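Local coordinates for glyoxalase-like domain protein (Staphylococcus aureus, PDB 3P8A), which is of unknown function but belongs to the glyoxalase-like (VOC) family, built around two mixed, mainly antiparallel beta sheets, at residues Ile70-Val75 with Ala266-Glu271; Gly42-Leu47 with Ser257-Phe262. One frame throughout, in Å; residues are numbered along the deposited sequence.

In the fold
The two contacts lie side by side, their centres about 10 Å apart, and both bring an early part of the chain against its last beta-hairpin. Along the chain come the loop 42-47, strand 70-75, then 257-262 and 266-271, so the partners alternate: the first of these meets the third and the second meets the fourth. Contact 1 is buried and joins strand 69-75 of the eight-stranded sheet to strand 266-272 of the seven-stranded one. Contact 2 lies nearer the surface, where the loop before strand 48-53 reaches the edge strand 259-263. Strands 259-263 and 266-272 are antiparallel neighbours, so together the contacts tie the chain's C-terminal hairpin to its N-terminal half.

Contact 1. Residues Ile70-Val75 with Ala266-Glu271; sequences IELLDV and AIYRFE
I70 and Y268 face each other from strands of different sheets that run in roughly opposite directions, with their CA atoms 10.6 Å apart, while the CA atoms of L72 and A266 are 10.9 Å apart. No backbone bond can span such a gap, and one long side chain bridges it. Y268 points across from its strand, and its first torsion, with CG anti to the carbonyl carbon (chi1 -67°), sends the phenol toward strand 70-75. The hydroxyl end comes up against two neighbouring methyls: Y268 OH lies 3.6 Å from I70 CG2 and 3.8 Å from L72 CD2. Further back along the ring, Y268 CE1 is 3.7 Å from I70 CD1, so both branches of the isoleucine, which meets the ring at a slant, touch the tyrosine. L72 takes part through a single methyl: its CB does not point across the gap, but its outer end lies closer, and CD2 reaches the oxygen. The contact is therefore mostly apolar, yet the buried hydroxyl has a polar partner, since Y268 OH is hydrogen-bonded to H30 ND1 on strand 24-31. That bond and the methyls beside it probably fix where the phenol end sits. F40 and F107 meet the tyrosine ring edge-to-face, extending the hydrophobic surroundings. Strand 70-75 is held in its own sheet by backbone hydrogen bonds that pair E71 with I28 and H30, and L72 with K61, whereas Y268 also rests against V248 of strand 244-252 and I263 of strand 259-263, the two neighbours of its strand.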
loop_
_atom_site.group_PDB
_atom_site.type_symbol
_atom_site.label_atom_id
_atom_site.label_comp_id
_atom_site.label_asym_id
_atom_site.label_seq_id
_atom_site.Cartn_x
_atom_site.Cartn_y
_atom_site.Cartn_z
ATOM N N ILE A 70 4.650 3.029 -6.172
ATOM C CA ILE A 70 4.075 4.004 -5.264
ATOM C C ILE A 70 2.813 4.495 -5.952
ATOM O O ILE A 70 2.878 4.966 -7.096
ATOM C CB ILE A 70 5.043 5.188 -4.979
ATOM C CG1 ILE A 70 6.391 4.678 -4.396
ATOM C CG2 ILE A 70 4.363 6.182 -4.016
ATOM C CD1 ILE A 70 7.590 5.662 -4.563
ATOM N N GLU A 71 1.673 4.398 -5.257
ATOM C CA GLU A 71 0.425 4.915 -5.757
ATOM C C GLU A 71 0.148 6.230 -5.064
ATOM O O GLU A 71 -0.059 6.265 -3.855
ATOM C CB GLU A 71 -0.736 3.925 -5.580
ATOM C CG GLU A 71 -2.005 4.406 -6.277
ATOM C CD GLU A 71 -3.288 3.682 -5.928
ATOM O OE1 GLU A 71 -3.313 2.982 -4.892
ATOM O OE2 GLU A 71 -4.292 3.875 -6.650
ATOM N N LEU A 72 0.183 7.326 -5.825
ATOM C CA LEU A 72 -0.162 8.640 -5.287
ATOM C C LEU A 72 -1.633 8.768 -5.591
ATOM O O LEU A 72 -2.029 8.516 -6.713
ATOM C CB LEU A 72 0.630 9.762 -5.952
ATOM C CG LEU A 72 2.139 9.677 -5.945
ATOM C CD1 LEU A 72 2.690 10.978 -6.334
ATOM C CD2 LEU A 72 2.710 9.249 -4.561
ATOM N N LEU A 73 -2.439 9.073 -4.605
ATOM C CA LEU A 73 -3.885 9.062 -4.739
ATOM C C LEU A 73 -4.507 10.366 -4.330
ATOM O O LEU A 73 -4.085 10.965 -3.349
ATOM C CB LEU A 73 -4.444 7.860 -3.894
ATOM C CG LEU A 73 -5.963 7.514 -3.988
ATOM C CD1 LEU A 73 -6.328 6.911 -5.373
ATOM C CD2 LEU A 73 -6.372 6.556 -2.881
ATOM N N ASP A 74 -5.536 10.822 -5.089
ATOM C CA ASP A 74 -6.293 12.025 -4.749
ATOM C C ASP A 74 -7.787 11.821 -5.072
ATOM O O ASP A 74 -8.142 10.868 -5.742
ATOM C CB ASP A 74 -5.728 13.250 -5.477
ATOM C CG ASP A 74 -6.157 14.642 -4.982
ATOM O OD1 ASP A 74 -6.797 14.735 -3.889
ATOM O OD2 ASP A 74 -5.767 15.634 -5.621
ATOM N N VAL A 75 -8.637 12.718 -4.591
ATOM C CA VAL A 75 -10.072 12.659 -4.807
ATOM C C VAL A 75 -10.526 13.777 -5.740
ATOM O O VAL A 75 -10.233 14.951 -5.498
ATOM C CB VAL A 75 -10.875 12.566 -3.475
ATOM C CG1 VAL A 75 -10.305 13.472 -2.390
ATOM C CG2 VAL A 75 -12.373 12.803 -3.676
ATOM N N ALA A 266 4.323 12.165 4.197
ATOM C CA ALA A 266 5.036 10.904 4.043
ATOM C C ALA A 266 6.556 11.101 4.043
ATOM O O ALA A 266 7.042 12.213 3.821
ATOM C CB ALA A 266 4.587 10.199 2.768
ATOM N N ILE A 267 7.303 10.050 4.397
ATOM C CA ILE A 267 8.767 10.128 4.439
ATOM C C ILE A 267 9.327 9.112 3.480
ATOM O O ILE A 267 9.016 7.927 3.593
ATOM C CB ILE A 267 9.371 9.974 5.863
ATOM C CG1 ILE A 267 8.718 10.969 6.854
ATOM C CG2 ILE A 267 10.927 10.128 5.838
ATOM C CD1 ILE A 267 8.861 10.588 8.257
ATOM N N TYR A 268 10.099 9.588 2.501
ATOM C CA TYR A 268 10.769 8.706 1.545
ATOM C C TYR A 268 12.243 8.755 1.926
ATOM O O TYR A 268 12.841 9.821 1.843
ATOM C CB TYR A 268 10.542 9.177 0.102
ATOM C CG TYR A 268 9.101 9.067 -0.362
ATOM C CD1 TYR A 268 8.676 7.984 -1.131
ATOM C CD2 TYR A 268 8.162 10.042 -0.030
ATOM C CE1 TYR A 268 7.349 7.870 -1.552
ATOM C CE2 TYR A 268 6.832 9.937 -0.444
ATOM C CZ TYR A 268 6.434 8.856 -1.219
ATOM O OH TYR A 268 5.123 8.755 -1.635
ATOM N N ARG A 269 12.800 7.639 2.441
ATOM C CA ARG A 269 14.218 7.554 2.826
ATOM C C ARG A 269 14.986 6.836 1.732
ATOM O O ARG A 269 14.548 5.777 1.275
ATOM C CB ARG A 269 14.394 6.823 4.172
ATOM C CG ARG A 269 13.860 7.588 5.377
ATOM C CD ARG A 269 13.817 6.770 6.668
ATOM N NE ARG A 269 15.151 6.355 7.125
ATOM C CZ ARG A 269 15.394 5.631 8.218
ATOM N NH1 ARG A 269 14.396 5.236 9.001
ATOM N NH2 ARG A 269 16.638 5.288 8.531
ATOM N N PHE A 270 16.121 7.404 1.294
ATOM C CA PHE A 270 16.943 6.817 0.241
ATOM C C PHE A 270 18.292 6.459 0.784
ATOM O O PHE A 270 18.919 7.260 1.486
ATOM C CB PHE A 270 17.067 7.747 -0.970
ATOM C CG PHE A 270 15.755 8.065 -1.656
ATOM C CD1 PHE A 270 15.350 7.356 -2.783
ATOM C CD2 PHE A 270 14.906 9.051 -1.156
ATOM C CE1 PHE A 270 14.129 7.651 -3.412
ATOM C CE2 PHE A 270 13.690 9.343 -1.786
ATOM C CZ PHE A 270 13.328 8.661 -2.925
ATOM N N GLU A 271 18.736 5.232 0.496
ATOM C CA GLU A 271 20.019 4.753 0.991
ATOM C C GLU A 271 20.878 4.169 -0.124
ATOM O O GLU A 271 20.338 3.513 -1.023
ATOM C CB GLU A 271 19.811 3.747 2.148
ATOM C CG GLU A 271 19.162 4.399 3.364
ATOM C CD GLU A 271 18.938 3.589 4.628
ATOM O OE1 GLU A 271 19.315 2.394 4.663
ATOM O OE2 GLU A 271 18.380 4.163 5.592
#

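Contact 2. Residues Gly42-Leu47 with Ser257-Phe262; sequences GDVIKL and SPYSIF
The CA atoms of V44 and I261, 10.2 Å apart, are the nearest pair between an irregular loop and the edge strand of a beta-hairpin formed by strands 259-263 and 266-272. The loop turns sharply: G42 and D43 both have positive phi, and V44 follows with its side chain directed at the strand. Its two methyls divide the work. V44 CG1 comes to 3.9 Å from Y259 OH, the valine and the tyrosine reaching out head-on, whereas V44 CG2 packs 3.9 Å from I261 CD1, the two side chains running antiparallel alongside each other. Y259 and I261, two residues apart on the strand, both point to the loop and also touch one another: I261 CD1 lies at the edge of the Y259 ring, in its plane, 3.9 Å from Y259 CE1. The tyrosine has CG between the backbone N and the carbonyl carbon (chi1 62°), which lays its ring alongside F270 of the adjacent strand, the planes about 20° apart. P41 adds a further contact to I261 from the same loop, and I45 turns instead to F270 and I70. The bend carrying V44 is spanned by a side chain of the same loop, K46 NZ donating to D43 O at 2.9 Å from a position tilted 27° from the carbonyl plane.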
loop_
_atom_site.group_PDB
_atom_site.type_symbol
_atom_site.label_atom_id
_atom_site.label_comp_id
_atom_site.label_asym_id
_atom_site.label_seq_id
_atom_site.Cartn_x
_atom_site.Cartn_y
_atom_site.Cartn_z
ATOM N N GLY A 42 13.087 17.317 -7.573
ATOM C CA GLY A 42 14.108 17.031 -8.580
ATOM C C GLY A 42 13.791 15.826 -9.449
ATOM O O GLY A 42 14.700 15.218 -10.017
ATOM N N ASP A 43 12.490 15.463 -9.550
ATOM C CA ASP A 43 12.006 14.303 -10.317
ATOM C C ASP A 43 12.764 13.017 -9.951
ATOM O O ASP A 43 12.986 12.179 -10.824
ATOM C CB ASP A 43 12.048 14.586 -11.847
ATOM C CG ASP A 43 11.054 15.633 -12.322
ATOM O OD1 ASP A 43 9.955 15.247 -12.782
ATOM O OD2 ASP A 43 11.379 16.839 -12.245
ATOM N N VAL A 44 13.171 12.869 -8.659
ATOM C CA VAL A 44 13.947 11.714 -8.155
ATOM C C VAL A 44 13.228 10.409 -8.547
ATOM O O VAL A 44 13.848 9.516 -9.113
ATOM C CB VAL A 44 14.253 11.760 -6.626
ATOM C CG1 VAL A 44 15.524 12.547 -6.291
ATOM C CG2 VAL A 44 13.052 12.225 -5.814
ATOM N N ILE A 45 11.905 10.353 -8.317
ATOM C CA ILE A 45 11.055 9.233 -8.721
ATOM C C ILE A 45 10.158 9.785 -9.806
ATOM O O ILE A 45 9.421 10.744 -9.572
ATOM C CB ILE A 45 10.236 8.599 -7.559
ATOM C CG1 ILE A 45 11.155 7.908 -6.547
ATOM C CG2 ILE A 45 9.146 7.610 -8.102
ATOM C CD1 ILE A 45 10.561 7.762 -5.160
ATOM N N LYS A 46 10.219 9.167 -10.993
ATOM C CA LYS A 46 9.386 9.571 -12.113
ATOM C C LYS A 46 7.955 9.075 -11.897
ATOM O O LYS A 46 7.736 8.008 -11.323
ATOM C CB LYS A 46 9.977 9.051 -13.446
ATOM C CG LYS A 46 10.951 10.032 -14.111
ATOM C CD LYS A 46 12.357 9.970 -13.506
ATOM C CE LYS A 46 13.252 11.101 -13.941
ATOM N NZ LYS A 46 14.478 11.171 -13.104
ATOM N N LEU A 47 6.997 9.869 -12.351
ATOM C CA LEU A 47 5.578 9.592 -12.223
ATOM C C LEU A 47 4.921 9.473 -13.571
ATOM O O LEU A 47 5.339 10.114 -14.535
ATOM C CB LEU A 47 4.875 10.695 -11.401
ATOM C CG LEU A 47 5.447 11.024 -10.024
ATOM C CD1 LEU A 47 4.691 12.174 -9.391
ATOM C CD2 LEU A 47 5.408 9.823 -9.095
ATOM N N SER A 257 25.301 8.951 -0.732
ATOM C CA SER A 257 24.969 9.325 0.646
ATOM C C SER A 257 23.470 9.160 0.938
ATOM O O SER A 257 22.656 9.413 0.044
ATOM C CB SER A 257 25.390 10.771 0.916
ATOM O OG SER A 257 24.747 11.715 0.077
ATOM N N PRO A 258 23.067 8.755 2.163
ATOM C CA PRO A 258 21.627 8.643 2.440
ATOM C C PRO A 258 20.957 10.011 2.483
ATOM O O PRO A 258 21.635 11.027 2.646
ATOM C CB PRO A 258 21.566 7.986 3.824
ATOM C CG PRO A 258 22.961 7.585 4.158
ATOM C CD PRO A 258 23.869 8.437 3.360
ATOM N N TYR A 259 19.629 10.033 2.314
ATOM C CA TYR A 259 18.831 11.248 2.440
ATOM C C TYR A 259 17.376 10.882 2.602
ATOM O O TYR A 259 16.945 9.811 2.174
ATOM C CB TYR A 259 19.036 12.251 1.279
ATOM C CG TYR A 259 18.639 11.724 -0.079
ATOM C CD1 TYR A 259 17.350 11.903 -0.567
ATOM C CD2 TYR A 259 19.553 11.042 -0.880
ATOM C CE1 TYR A 259 16.985 11.437 -1.824
ATOM C CE2 TYR A 259 19.188 10.549 -2.129
ATOM C CZ TYR A 259 17.908 10.769 -2.606
ATOM O OH TYR A 259 17.523 10.265 -3.823
ATOM N N SER A 260 16.627 11.788 3.169
ATOM C CA SER A 260 15.209 11.599 3.375
ATOM C C SER A 260 14.454 12.779 2.846
ATOM O O SER A 260 14.887 13.923 2.998
ATOM C CB SER A 260 14.904 11.405 4.854
ATOM O OG SER A 260 15.712 10.388 5.411
ATOM N N ILE A 261 13.293 12.506 2.269
ATOM C CA ILE A 261 12.443 13.558 1.749
ATOM C C ILE A 261 11.118 13.490 2.487
ATOM O O ILE A 261 10.461 12.440 2.465
ATOM C CB ILE A 261 12.239 13.489 0.202
ATOM C CG1 ILE A 261 13.590 13.401 -0.561
ATOM C CG2 ILE A 261 11.371 14.671 -0.295
ATOM C CD1 ILE A 261 13.470 13.090 -2.051
ATOM N N PHE A 262 10.738 14.597 3.146
ATOM C CA PHE A 262 9.435 14.668 3.791
ATOM C C PHE A 262 8.548 15.405 2.842
ATOM O O PHE A 262 8.824 16.563 2.493
ATOM C CB PHE A 262 9.394 15.344 5.179
ATOM C CG PHE A 262 7.955 15.581 5.613
ATOM C CD1 PHE A 262 7.228 14.580 6.249
ATOM C CD2 PHE A 262 7.295 16.764 5.283
ATOM C CE1 PHE A 262 5.901 14.790 6.614
ATOM C CE2 PHE A 262 5.948 16.955 5.617
ATOM C CZ PHE A 262 5.274 15.988 6.310
#